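Local coordinates for nucleocapsid (Crimean-congo hemorrhagic fever virus, PDB 4AKL), which probably packages the viral genome by binding single- and double-stranded RNA, and probably also cuts double-stranded DNA without sequence specificity, at residues A[70-76]-A[409-415]; A[146-152]-A[467-473]; A[153-158]-A[478-482]; A[165-169]-A[430-435]; A[169-173]-A[451-456]. All blocks are in the same frame, centred on the assembly; numbering follows the deposited sequence. Where two conformers were deposited one is given.

Contact 1 (A[70-76]-A[409-415])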
# COMPACT_ATOMS: atom_id res chain seq x y z
N ALA A 70 20.04 -10.80 -1.40
CA ALA A 70 19.77 -9.43 -1.12
C ALA A 70 19.12 -9.17 0.26
O ALA A 70 19.35 -8.12 0.85
CB ALA A 70 18.88 -8.87 -2.21
N THR A 71 18.32 -10.10 0.77
CA THR A 71 17.49 -9.84 1.90
C THR A 71 17.73 -10.69 3.14
O THR A 71 17.17 -10.39 4.19
CB THR A 71 16.01 -10.04 1.50
OG1 THR A 71 15.85 -11.34 1.01
CG2 THR A 71 15.62 -9.15 0.41
N LYS A 72 18.51 -11.74 3.03
CA LYS A 72 18.66 -12.69 4.05
C LYS A 72 18.94 -12.08 5.45
O LYS A 72 18.35 -12.50 6.44
CB LYS A 72 19.84 -13.65 3.68
CG LYS A 72 19.71 -15.02 4.16
CD LYS A 72 20.99 -15.83 3.79
CE LYS A 72 20.97 -17.31 4.25
NZ LYS A 72 19.96 -17.71 5.29
N PHE A 73 19.83 -11.08 5.53
CA PHE A 73 20.35 -10.64 6.83
C PHE A 73 19.95 -9.21 7.22
O PHE A 73 20.42 -8.69 8.21
CB PHE A 73 21.89 -10.80 6.89
CG PHE A 73 22.38 -12.24 6.75
CD1 PHE A 73 22.12 -13.18 7.75
CD2 PHE A 73 23.12 -12.63 5.65
CE1 PHE A 73 22.56 -14.52 7.65
CE2 PHE A 73 23.58 -13.97 5.52
CZ PHE A 73 23.29 -14.91 6.53
N CYS A 74 19.03 -8.59 6.48
CA CYS A 74 18.74 -7.20 6.72
C CYS A 74 17.33 -6.95 7.17
O CYS A 74 16.86 -5.82 7.04
CB CYS A 74 19.09 -6.39 5.48
SG CYS A 74 18.10 -6.70 4.18
N ALA A 75 16.66 -7.98 7.72
CA ALA A 75 15.34 -7.78 8.34
C ALA A 75 15.47 -6.82 9.55
O ALA A 75 16.42 -6.92 10.31
CB ALA A 75 14.71 -9.10 8.79
N PRO A 76 14.53 -5.86 9.68
CA PRO A 76 14.44 -4.93 10.81
C PRO A 76 13.87 -5.67 11.96
O PRO A 76 12.63 -5.73 12.13
CB PRO A 76 13.53 -3.82 10.30
CG PRO A 76 12.71 -4.44 9.35
CD PRO A 76 13.50 -5.55 8.68
N HIS A 409 13.10 -11.92 2.84
CA HIS A 409 11.82 -11.53 2.27
C HIS A 409 11.97 -10.14 1.66
O HIS A 409 12.62 -9.28 2.24
CB HIS A 409 10.71 -11.63 3.31
CG HIS A 409 10.61 -12.98 3.90
ND1 HIS A 409 9.92 -13.99 3.28
CD2 HIS A 409 11.17 -13.53 5.01
CE1 HIS A 409 10.03 -15.10 4.00
NE2 HIS A 409 10.78 -14.85 5.06
N THR A 410 11.36 -9.95 0.48
CA THR A 410 11.59 -8.80 -0.37
C THR A 410 11.73 -7.48 0.36
O THR A 410 12.77 -6.85 0.30
CB THR A 410 10.54 -8.73 -1.52
OG1 THR A 410 10.58 -9.96 -2.23
CG2 THR A 410 10.81 -7.61 -2.52
N LYS A 411 10.70 -7.06 1.09
CA LYS A 411 10.69 -5.71 1.62
C LYS A 411 11.71 -5.41 2.76
O LYS A 411 11.77 -4.25 3.24
CB LYS A 411 9.25 -5.28 1.90
CG LYS A 411 8.62 -4.85 0.59
CD LYS A 411 7.17 -4.57 0.66
CE LYS A 411 6.69 -4.18 -0.72
NZ LYS A 411 5.24 -4.09 -0.72
N SER A 412 12.50 -6.42 3.18
CA SER A 412 13.55 -6.18 4.11
C SER A 412 14.57 -5.25 3.51
O SER A 412 15.28 -4.58 4.24
CB SER A 412 14.19 -7.44 4.60
OG SER A 412 13.30 -8.18 5.42
N ILE A 413 14.62 -5.20 2.16
CA ILE A 413 15.40 -4.21 1.42
C ILE A 413 15.17 -2.77 1.86
O ILE A 413 16.10 -1.97 1.83
CB ILE A 413 15.15 -4.35 -0.15
CG1 ILE A 413 15.97 -5.49 -0.68
CG2 ILE A 413 15.64 -3.19 -0.89
CD1 ILE A 413 15.49 -6.05 -2.06
N LEU A 414 13.94 -2.43 2.26
CA LEU A 414 13.61 -1.08 2.68
C LEU A 414 14.27 -0.71 4.03
O LEU A 414 14.30 0.45 4.37
CB LEU A 414 12.08 -0.93 2.79
CG LEU A 414 11.35 -0.97 1.46
CD1 LEU A 414 9.86 -0.90 1.69
CD2 LEU A 414 11.83 0.16 0.52
N ASN A 415 14.75 -1.71 4.76
CA ASN A 415 15.62 -1.50 5.93
C ASN A 415 17.08 -1.16 5.56
O ASN A 415 17.85 -0.76 6.43
CB ASN A 415 15.59 -2.72 6.84
CG ASN A 415 16.16 -2.45 8.21
OD1 ASN A 415 16.01 -1.33 8.76
ND2 ASN A 415 16.84 -3.44 8.77
O HOH W 1 14.59 -10.47 5.21
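T71 and C74, the two ends of the type I beta turn at the C-terminal side of helix 56-71, lean against a 3-10 segment, residues 410-415, in the largely helical nucleocapsid fold. One direct hydrogen bond crosses the contact: N415 ND2 donates to C74 O over 2.9 Å, nearly straight at 166°. The carbonyl oxygen lies in the amide plane of N415, whereas the donor stands above the carbonyl plane of C74. With CG anti to the backbone N (chi1 -166°), the amide reaches the turn, and S33 N, bonded to N415 OD1, holds its other end, so both polar atoms of the amide are engaged and its flip is fixed.

Van der Waals contacts make up most of the rest. Beside the amide bond, the ring of P76 and the side chain of N415 overlap head to tail, P76 CB coming to 3.6 Å from N415 CG. The methyl T71 CG2 lies 3.8 Å from I413 CG1 and also touches the carbonyl oxygens of H409 and T410, while T71 OG1 turns back to L67 O in its own helix. S412 OG rests against CA and CB of A75.

A water completes the polar links. It donates to T71 O at 2.8 Å, accepts from H409 N at 3.2 Å, and accepts a hydrogen bond from S412 OG at 2.6 Å.

Contact 2 (A[146-152]-A[467-473])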
# COMPACT_ATOMS: atom_id res chain seq x y z
N ALA A 146 4.89 3.98 11.64
CA ALA A 146 3.95 5.09 11.51
C ALA A 146 3.27 5.13 10.18
O ALA A 146 3.72 4.50 9.21
CB ALA A 146 4.70 6.49 11.75
N ALA A 147 2.15 5.86 10.15
CA ALA A 147 1.49 6.26 8.89
C ALA A 147 2.14 7.55 8.46
O ALA A 147 2.09 8.54 9.17
CB ALA A 147 -0.00 6.43 9.09
N LEU A 148 2.75 7.55 7.30
CA LEU A 148 3.45 8.71 6.77
C LEU A 148 2.48 9.69 6.21
O LEU A 148 1.43 9.31 5.70
CB LEU A 148 4.45 8.29 5.67
CG LEU A 148 5.64 7.48 6.20
CD1 LEU A 148 6.41 6.84 5.07
CD2 LEU A 148 6.52 8.37 7.01
N SER A 149 2.82 10.97 6.34
CA SER A 149 1.96 12.06 5.90
C SER A 149 2.72 13.28 5.39
O SER A 149 2.12 14.33 5.23
CB SER A 149 1.10 12.50 7.06
OG SER A 149 1.84 13.41 7.89
N ASN A 150 4.03 13.16 5.17
CA ASN A 150 4.83 14.27 4.62
C ASN A 150 4.68 14.17 3.09
O ASN A 150 3.61 13.67 2.62
CB ASN A 150 6.27 14.21 5.14
CG ASN A 150 6.46 14.89 6.50
OD1 ASN A 150 5.49 15.12 7.28
ND2 ASN A 150 7.73 15.24 6.79
N LYS A 151 5.68 14.63 2.32
CA LYS A 151 5.66 14.60 0.85
C LYS A 151 6.74 13.64 0.31
O LYS A 151 7.67 13.25 1.05
CB LYS A 151 5.90 16.01 0.30
CG LYS A 151 4.82 17.03 0.69
CD LYS A 151 5.10 18.43 0.13
CE LYS A 151 3.99 19.41 0.53
NZ LYS A 151 2.65 18.91 0.07
N VAL A 152 6.63 13.29 -0.97
CA VAL A 152 7.65 12.43 -1.61
C VAL A 152 9.00 13.17 -1.60
O VAL A 152 9.03 14.37 -1.53
CB VAL A 152 7.26 12.02 -3.07
CG1 VAL A 152 5.91 11.27 -3.08
CG2 VAL A 152 7.24 13.22 -4.03
N GLN A 467 5.80 0.92 7.56
CA GLN A 467 5.20 2.22 7.33
C GLN A 467 4.09 2.14 6.33
O GLN A 467 4.17 1.40 5.39
CB GLN A 467 6.26 3.23 6.85
CG GLN A 467 7.07 3.77 7.96
CD GLN A 467 8.40 4.35 7.53
OE1 GLN A 467 8.92 4.08 6.42
NE2 GLN A 467 8.99 5.14 8.43
N ASN A 468 3.04 2.91 6.54
CA ASN A 468 1.93 3.07 5.59
C ASN A 468 2.19 4.40 4.95
O ASN A 468 2.44 5.41 5.66
CB ASN A 468 0.59 3.00 6.32
CG ASN A 468 -0.62 3.51 5.47
OD1 ASN A 468 -0.63 4.65 4.94
ND2 ASN A 468 -1.65 2.69 5.38
N ALA A 469 2.13 4.45 3.62
CA ALA A 469 2.46 5.70 2.90
C ALA A 469 1.28 6.25 2.10
O ALA A 469 1.49 7.09 1.19
CB ALA A 469 3.70 5.49 1.99
N TYR A 470 0.06 5.83 2.45
CA TYR A 470 -1.12 6.28 1.74
C TYR A 470 -1.25 7.81 1.72
O TYR A 470 -1.54 8.32 0.66
CB TYR A 470 -2.43 5.66 2.30
CG TYR A 470 -3.68 6.17 1.55
CD1 TYR A 470 -3.79 5.98 0.19
CD2 TYR A 470 -4.73 6.83 2.20
CE1 TYR A 470 -4.87 6.42 -0.51
CE2 TYR A 470 -5.85 7.27 1.48
CZ TYR A 470 -5.90 7.06 0.12
OH TYR A 470 -6.94 7.46 -0.66
N ASN A 471 -1.02 8.51 2.85
CA ASN A 471 -1.14 10.01 2.93
C ASN A 471 0.10 10.83 2.58
O ASN A 471 0.19 11.97 2.93
CB ASN A 471 -1.62 10.45 4.35
CG ASN A 471 -2.99 10.00 4.64
OD1 ASN A 471 -3.90 10.20 3.82
ND2 ASN A 471 -3.19 9.38 5.79
N VAL A 472 1.06 10.21 1.91
CA VAL A 472 2.22 10.90 1.35
C VAL A 472 1.72 11.56 0.04
O VAL A 472 1.03 10.91 -0.76
CB VAL A 472 3.45 9.93 1.16
CG1 VAL A 472 4.46 10.52 0.29
CG2 VAL A 472 4.07 9.61 2.49
N LYS A 473 2.08 12.83 -0.14
CA LYS A 473 1.60 13.65 -1.24
C LYS A 473 2.71 13.92 -2.25
O LYS A 473 3.88 14.15 -1.87
CB LYS A 473 0.95 14.99 -0.73
CG LYS A 473 1.05 15.20 0.80
CD LYS A 473 0.39 16.44 1.40
CE LYS A 473 0.48 16.39 2.97
NZ LYS A 473 -0.00 15.04 3.55
O HOH W 2 -0.23 7.31 5.37
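Two isolated beta bridges, A147 with N468 and K151 with K473, tie the loop 146-152 to the loop 467-473, with the register slipping by one residue between them. In the first, N468 N donates to A146 O at 3.2 Å and L148 N to N468 O at 2.7 Å. The second repeats the pattern: K473 N donates to N150 O at 3.3 Å, and V152 N to K473 O at 3.0 Å.

Between the bridges the type I turn 469-472 bulges away, and its start is held by an Asx turn, Y470 N to N468 OD1. A water accepts from N471 N and lies close to both L148 O (2.6 Å) and N468 OD1, linking the two loops between the bridges. On the apolar side V472 spreads its two methyls: CG2 presses on L148 CB at 3.5 Å, a tight fit, and CG1 meets V152 CG1 at 3.7 Å. K473 NZ donates to S149 O at 2.8 Å from above the carbonyl plane, the lysine chain being nearly eclipsed at its first torsion (chi1 4°) and bent at its last (chi4 -50°); the bond of NZ to N471 O is weak.

Helix 120-136 flanks the paired loops through L131 against A147 and F124 against Y470. Beyond V152 and K473 the two segments lead on to strands 155-156 and 480-481.

Contact 3 (A[153-158]-A[478-482])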
# COMPACT_ATOMS: atom_id res chain seq x y z
N LEU A 153 10.11 12.43 -1.66
CA LEU A 153 11.46 13.05 -1.77
C LEU A 153 11.60 13.78 -3.12
O LEU A 153 11.30 13.21 -4.16
CB LEU A 153 12.57 12.01 -1.62
CG LEU A 153 12.64 11.17 -0.32
CD1 LEU A 153 13.64 10.00 -0.42
CD2 LEU A 153 12.99 12.06 0.86
N ALA A 154 12.03 15.04 -3.07
CA ALA A 154 12.30 15.84 -4.29
C ALA A 154 13.56 15.34 -4.97
O ALA A 154 13.63 15.27 -6.19
CB ALA A 154 12.47 17.31 -3.94
N GLU A 155 14.55 15.01 -4.16
CA GLU A 155 15.84 14.59 -4.62
C GLU A 155 16.09 13.18 -4.11
O GLU A 155 15.63 12.83 -3.03
CB GLU A 155 16.92 15.54 -4.05
CG GLU A 155 16.51 17.06 -3.89
CD GLU A 155 16.92 18.03 -5.05
OE1 GLU A 155 18.06 17.95 -5.57
OE2 GLU A 155 16.08 18.90 -5.42
N TYR A 156 16.80 12.37 -4.88
CA TYR A 156 17.24 11.05 -4.41
C TYR A 156 18.69 10.92 -4.76
O TYR A 156 19.05 10.86 -5.94
CB TYR A 156 16.44 9.95 -5.07
CG TYR A 156 16.53 8.57 -4.45
CD1 TYR A 156 16.13 8.34 -3.15
CD2 TYR A 156 16.94 7.47 -5.20
CE1 TYR A 156 16.16 7.06 -2.58
CE2 TYR A 156 16.98 6.18 -4.64
CZ TYR A 156 16.59 5.98 -3.34
OH TYR A 156 16.64 4.71 -2.79
N LYS A 157 19.52 10.86 -3.72
CA LYS A 157 20.96 10.78 -3.86
C LYS A 157 21.40 9.33 -3.93
O LYS A 157 21.14 8.58 -3.01
CB LYS A 157 21.67 11.45 -2.69
CG LYS A 157 23.18 11.38 -2.76
CD LYS A 157 23.72 12.31 -3.81
CE LYS A 157 25.08 11.85 -4.29
NZ LYS A 157 25.92 11.26 -3.21
N VAL A 158 22.06 8.96 -5.03
CA VAL A 158 22.61 7.62 -5.22
C VAL A 158 24.04 7.80 -5.71
O VAL A 158 24.35 8.85 -6.19
CB VAL A 158 21.81 6.80 -6.27
CG1 VAL A 158 20.34 6.61 -5.83
CG2 VAL A 158 21.89 7.43 -7.64
N SER A 478 8.80 11.91 -10.02
CA SER A 478 9.32 13.21 -10.39
C SER A 478 10.67 13.49 -9.74
O SER A 478 11.28 14.49 -10.03
CB SER A 478 8.34 14.33 -9.98
OG SER A 478 7.12 14.21 -10.70
N ALA A 479 11.13 12.61 -8.85
CA ALA A 479 12.37 12.85 -8.13
C ALA A 479 13.56 13.12 -9.04
O ALA A 479 13.70 12.50 -10.10
CB ALA A 479 12.69 11.69 -7.24
N ASN A 480 14.38 14.07 -8.61
CA ASN A 480 15.67 14.33 -9.23
C ASN A 480 16.72 13.37 -8.67
O ASN A 480 17.11 13.44 -7.50
CB ASN A 480 16.11 15.81 -9.01
CG ASN A 480 15.24 16.80 -9.77
OD1 ASN A 480 14.63 16.46 -10.80
ND2 ASN A 480 15.18 18.03 -9.28
N ILE A 481 17.19 12.48 -9.52
CA ILE A 481 18.22 11.53 -9.14
C ILE A 481 19.57 12.24 -9.32
O ILE A 481 19.87 12.72 -10.42
CB ILE A 481 18.19 10.26 -9.99
CG1 ILE A 481 16.78 9.69 -10.11
CG2 ILE A 481 19.12 9.23 -9.42
CD1 ILE A 481 16.12 9.43 -8.80
N ILE A 482 20.36 12.31 -8.24
CA ILE A 482 21.70 12.91 -8.27
C ILE A 482 22.74 12.11 -7.47
O ILE A 482 23.92 12.45 -7.43
CB ILE A 482 21.67 14.39 -7.82
CG1 ILE A 482 21.00 14.58 -6.46
CG2 ILE A 482 20.95 15.24 -8.87
CD1 ILE A 482 21.32 15.94 -5.83
OXT ILE A 482 22.45 11.09 -6.84
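E155 pairs with N480 and Y156 with I481 in a two-stranded parallel ladder that brings the C-terminus of the chain beside strand 155-156. N480 N donates to A154 O and Y156 N to N480 O, both at 2.8 Å, and I482 N follows with a bond to Y156 O at 3.0 Å. The series ends on the terminal carboxylate, where V158 N donates to I482 OXT at 2.8 Å with an angle of 169° at the hydrogen.

The tightly packed face carries Y156, I481 and V158. The side chains of Y156 and I481 lie side by side and point the same way, I481 CD1 resting 3.8 Å from Y156 CB. The other branch of I481, CG2, is anti to the backbone N and meets V158 CG2 at 3.8 Å. This face is closed by helices: L455 and L459 touch the tyrosine, V166 and L170 touch I481, and Y156 OH is hydrogen-bonded to S458 OG.

On the exposed face the fit is looser. E155 and N480 cross with carboxylate and amide planes 85° apart, and E155 OE2 stays 4.1 Å from N480 ND2. E155 OE1 merely brushes I482 CD1 at 3.8 Å. In the conformer given, K157 lays CD and CE beside the terminal carboxylate.

With one apolar face against the helices and an exposed face bearing E155 and N480, this is a minimal two-stranded parallel sheet in a predominantly helical nucleocapsid.

Contact 4 (A[165-169]-A[430-435])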
# COMPACT_ATOMS: atom_id res chain seq x y z
N SER A 165 21.13 3.78 -14.39
CA SER A 165 20.24 2.62 -14.10
C SER A 165 18.97 3.04 -13.36
O SER A 165 17.89 2.61 -13.70
CB SER A 165 20.95 1.55 -13.25
OG SER A 165 21.81 0.76 -14.05
N VAL A 166 19.11 3.90 -12.37
CA VAL A 166 17.93 4.42 -11.67
C VAL A 166 17.05 5.22 -12.63
O VAL A 166 15.85 5.06 -12.62
CB VAL A 166 18.34 5.27 -10.44
CG1 VAL A 166 17.15 6.04 -9.85
CG2 VAL A 166 19.02 4.36 -9.41
N LYS A 167 17.66 6.07 -13.44
CA LYS A 167 16.94 6.87 -14.45
C LYS A 167 16.22 6.00 -15.50
O LYS A 167 15.13 6.34 -15.97
CB LYS A 167 17.85 7.91 -15.10
CG LYS A 167 18.08 9.15 -14.18
CD LYS A 167 18.94 10.22 -14.83
CE LYS A 167 18.94 11.56 -14.00
NZ LYS A 167 19.84 12.60 -14.58
N GLU A 168 16.82 4.85 -15.85
CA GLU A 168 16.15 3.88 -16.75
C GLU A 168 14.92 3.26 -16.10
O GLU A 168 13.87 3.13 -16.76
CB GLU A 168 17.12 2.79 -17.22
CG GLU A 168 16.47 1.68 -18.04
CD GLU A 168 17.40 0.54 -18.32
OE1 GLU A 168 18.66 0.70 -18.31
OE2 GLU A 168 16.87 -0.55 -18.56
N MET A 169 15.04 2.87 -14.81
CA MET A 169 13.91 2.37 -14.02
C MET A 169 12.75 3.35 -14.02
O MET A 169 11.64 2.95 -14.31
CB MET A 169 14.31 2.05 -12.57
CG MET A 169 15.19 0.80 -12.49
SD MET A 169 15.73 0.41 -10.85
CE MET A 169 14.25 -0.39 -10.23
N ILE A 430 18.41 -2.47 -5.02
CA ILE A 430 17.23 -2.39 -5.90
C ILE A 430 17.63 -2.46 -7.37
O ILE A 430 17.06 -3.20 -8.13
CB ILE A 430 16.44 -1.08 -5.65
CG1 ILE A 430 15.68 -1.15 -4.31
CG2 ILE A 430 15.42 -0.82 -6.76
CD1 ILE A 430 14.99 0.15 -3.82
N VAL A 431 18.63 -1.66 -7.74
CA VAL A 431 19.16 -1.56 -9.10
C VAL A 431 19.76 -2.89 -9.59
O VAL A 431 19.53 -3.32 -10.75
CB VAL A 431 20.24 -0.41 -9.18
CG1 VAL A 431 21.13 -0.56 -10.35
CG2 VAL A 431 19.56 0.93 -9.18
N LYS A 432 20.53 -3.52 -8.71
CA LYS A 432 21.17 -4.76 -9.06
C LYS A 432 20.08 -5.81 -9.29
O LYS A 432 20.23 -6.61 -10.21
CB LYS A 432 22.22 -5.21 -8.05
CG LYS A 432 23.42 -5.93 -8.71
CD LYS A 432 24.27 -4.88 -9.51
CE LYS A 432 25.72 -5.18 -9.63
NZ LYS A 432 26.12 -6.06 -10.75
N LEU A 433 18.99 -5.78 -8.52
CA LEU A 433 17.88 -6.73 -8.77
C LEU A 433 17.17 -6.46 -10.10
O LEU A 433 16.76 -7.42 -10.80
CB LEU A 433 16.85 -6.75 -7.68
CG LEU A 433 17.37 -7.36 -6.40
CD1 LEU A 433 16.53 -6.86 -5.23
CD2 LEU A 433 17.38 -8.90 -6.46
N PHE A 434 17.00 -5.20 -10.43
CA PHE A 434 16.43 -4.81 -11.69
C PHE A 434 17.31 -5.32 -12.85
O PHE A 434 16.81 -5.92 -13.75
CB PHE A 434 16.27 -3.28 -11.76
CG PHE A 434 15.74 -2.78 -13.10
CD1 PHE A 434 14.38 -2.85 -13.39
CD2 PHE A 434 16.58 -2.23 -14.03
CE1 PHE A 434 13.91 -2.36 -14.61
CE2 PHE A 434 16.09 -1.75 -15.26
CZ PHE A 434 14.77 -1.83 -15.53
N GLU A 435 18.62 -5.09 -12.78
CA GLU A 435 19.53 -5.47 -13.84
C GLU A 435 19.48 -6.97 -14.01
O GLU A 435 19.42 -7.49 -15.12
CB GLU A 435 20.95 -4.94 -13.57
CG GLU A 435 21.01 -3.36 -13.68
CD GLU A 435 22.30 -2.73 -13.14
OE1 GLU A 435 22.94 -3.29 -12.20
OE2 GLU A 435 22.70 -1.65 -13.65
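Where S165 and M169 face V431 and F434, the short helical segments 165-169 and 430-435 cross at 67° with their axes 10.2 Å apart. The side chains of M169 and F434 run antiparallel alongside one another, and M169 CG sits over the middle of the phenyl face, 3.6 Å from the ring centroid and 9° off its normal, a CH-pi contact. SD lies more obliquely, 4.4 Å from the centroid, adding a Met-aromatic contact. The bend at chi3 (80°) then carries CE on to I430 CG2 at 3.7 Å.

E168 comes to the same ring from its edge: OE2 lies in the ring plane, 3.6 Å from F434 CE2, with the carboxylate turned steeply to the ring, and its salt bridge to K438 supplies the stronger polar partner. Toward the start of helix 163-181, the methyls V166 CG2 and V431 CG2 are pressed to 3.5 Å. V431 CG1 packs on S165 CB, beside a hydrogen bond in which S165 OG donates to E435 OE2 at 2.6 Å, meeting the oxygen on its anti side.

This is an oblique helix-helix packing with a Met-aromatic contact at its centre, joining helices 163-181 and 425-440.

Contact 5 (A[169-173]-A[451-456])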
# COMPACT_ATOMS: atom_id res chain seq x y z
N MET A 169 15.04 2.87 -14.81
CA MET A 169 13.91 2.37 -14.02
C MET A 169 12.75 3.35 -14.02
O MET A 169 11.64 2.95 -14.31
CB MET A 169 14.31 2.05 -12.57
CG MET A 169 15.19 0.80 -12.49
SD MET A 169 15.73 0.41 -10.85
CE MET A 169 14.25 -0.39 -10.23
N LEU A 170 13.03 4.61 -13.72
CA LEU A 170 12.02 5.68 -13.78
C LEU A 170 11.36 5.89 -15.17
O LEU A 170 10.14 6.15 -15.24
CB LEU A 170 12.63 7.00 -13.30
CG LEU A 170 12.81 7.12 -11.80
CD1 LEU A 170 13.61 8.42 -11.50
CD2 LEU A 170 11.45 7.19 -11.10
N SER A 171 12.13 5.79 -16.24
CA SER A 171 11.57 5.87 -17.61
C SER A 171 10.53 4.78 -17.87
O SER A 171 9.47 5.02 -18.50
CB SER A 171 12.67 5.77 -18.66
OG SER A 171 13.65 6.80 -18.46
N ASP A 172 10.82 3.57 -17.40
CA ASP A 172 9.87 2.50 -17.58
C ASP A 172 8.68 2.71 -16.64
O ASP A 172 7.53 2.40 -16.99
CB ASP A 172 10.51 1.15 -17.29
CG ASP A 172 9.56 0.00 -17.57
OD1 ASP A 172 9.04 -0.09 -18.70
OD2 ASP A 172 9.34 -0.76 -16.64
N MET A 173 8.95 3.23 -15.45
CA MET A 173 7.89 3.47 -14.48
C MET A 173 6.95 4.53 -15.04
O MET A 173 5.74 4.32 -15.01
CB MET A 173 8.44 3.84 -13.09
CG MET A 173 9.22 2.72 -12.42
SD MET A 173 10.47 3.15 -11.17
CE MET A 173 9.44 3.66 -9.78
N SER A 451 11.25 -4.78 -8.23
CA SER A 451 12.32 -3.80 -7.98
C SER A 451 11.87 -2.37 -8.25
O SER A 451 12.32 -1.46 -7.57
CB SER A 451 13.56 -4.14 -8.83
OG SER A 451 13.19 -4.17 -10.20
N GLU A 452 11.00 -2.18 -9.24
CA GLU A 452 10.39 -0.85 -9.48
C GLU A 452 9.45 -0.40 -8.34
O GLU A 452 9.49 0.77 -7.94
CB GLU A 452 9.66 -0.80 -10.82
CG GLU A 452 10.62 -0.84 -11.96
CD GLU A 452 9.99 -0.79 -13.30
OE1 GLU A 452 8.78 -0.65 -13.37
OE2 GLU A 452 10.73 -0.89 -14.30
N HIS A 453 8.63 -1.35 -7.83
CA HIS A 453 7.74 -1.13 -6.67
C HIS A 453 8.65 -0.71 -5.48
O HIS A 453 8.35 0.23 -4.76
CB HIS A 453 6.98 -2.47 -6.45
CG HIS A 453 5.97 -2.49 -5.34
ND1 HIS A 453 4.88 -1.64 -5.27
CD2 HIS A 453 5.87 -3.32 -4.27
CE1 HIS A 453 4.16 -1.94 -4.20
NE2 HIS A 453 4.74 -2.95 -3.57
N LEU A 454 9.77 -1.44 -5.31
CA LEU A 454 10.70 -1.11 -4.23
C LEU A 454 11.29 0.31 -4.39
O LEU A 454 11.34 1.04 -3.43
CB LEU A 454 11.81 -2.12 -4.11
CG LEU A 454 11.48 -3.51 -3.54
CD1 LEU A 454 12.73 -4.42 -3.76
CD2 LEU A 454 11.00 -3.53 -2.04
N LEU A 455 11.74 0.69 -5.57
CA LEU A 455 12.26 2.05 -5.82
C LEU A 455 11.23 3.13 -5.53
O LEU A 455 11.53 4.16 -4.92
CB LEU A 455 12.77 2.20 -7.26
CG LEU A 455 13.42 3.55 -7.64
CD1 LEU A 455 14.59 3.87 -6.75
CD2 LEU A 455 13.85 3.58 -9.12
N HIS A 456 10.02 2.89 -5.99
CA HIS A 456 8.90 3.81 -5.81
C HIS A 456 8.73 4.11 -4.34
O HIS A 456 8.72 5.24 -3.92
CB HIS A 456 7.64 3.20 -6.41
CG HIS A 456 6.47 4.11 -6.38
ND1 HIS A 456 6.30 5.13 -7.29
CD2 HIS A 456 5.42 4.16 -5.54
CE1 HIS A 456 5.18 5.77 -7.01
NE2 HIS A 456 4.62 5.20 -5.95
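M173 and E452 lie alongside each other, pointing opposite ways, where helices 163-181 and 450-460 cross almost at right angles, a helix-helix packing within the nucleocapsid core. The short segments 169-173 and 451-456 make an angle of 99°, their axes 10.5 Å apart. M173 CG lies alongside the end of the glutamate, 3.5 Å from E452 OE1, and the bend at chi3 (72°) turns CE under the helix backbone, 3.4 Å from E452 O and beside H456 CB.

L455 crosses both methionines obliquely with a single methyl: CD2 is 3.8 Å from M169 CB and 4.0 Å from M173 SD, touching two methionines one helical turn apart. At the other end of M169, CE ends 3.5 Å from S451 O.

The acidic pair stands differently. D172 and E452 approach at about a right angle, their carboxylate planes turned 62° apart. R175 and R176 form salt bridges with D172 and would offset part of the negative charge, while the ion pair of E452 with R176 is long and weak. With R176 beside both acids, D172 OD2 and E452 OE2 lie 2.7 Å apart.

Along the chain the first segments come in the order of contacts 1 to 5, whereas their partners all fall after residue 408, so the C-terminal part folds back over regions far earlier in sequence. Contacts 4 and 5 are closest, with centres 8 Å apart; both use helix 163-181 and share M169, which lies between helices 425-440 and 450-460. Contact 3 covers helix 163-181 through I481, its centre 14 and 13 Å from theirs. Contact 2 leads into contact 3, 152 directly into 153 and 473 into 478 after a short link, centres 17 Å apart. Contact 1 touches contacts 4 and 5 through I413, which packs on L433 and L454. Together they knit N- and C-terminal portions into one helical body.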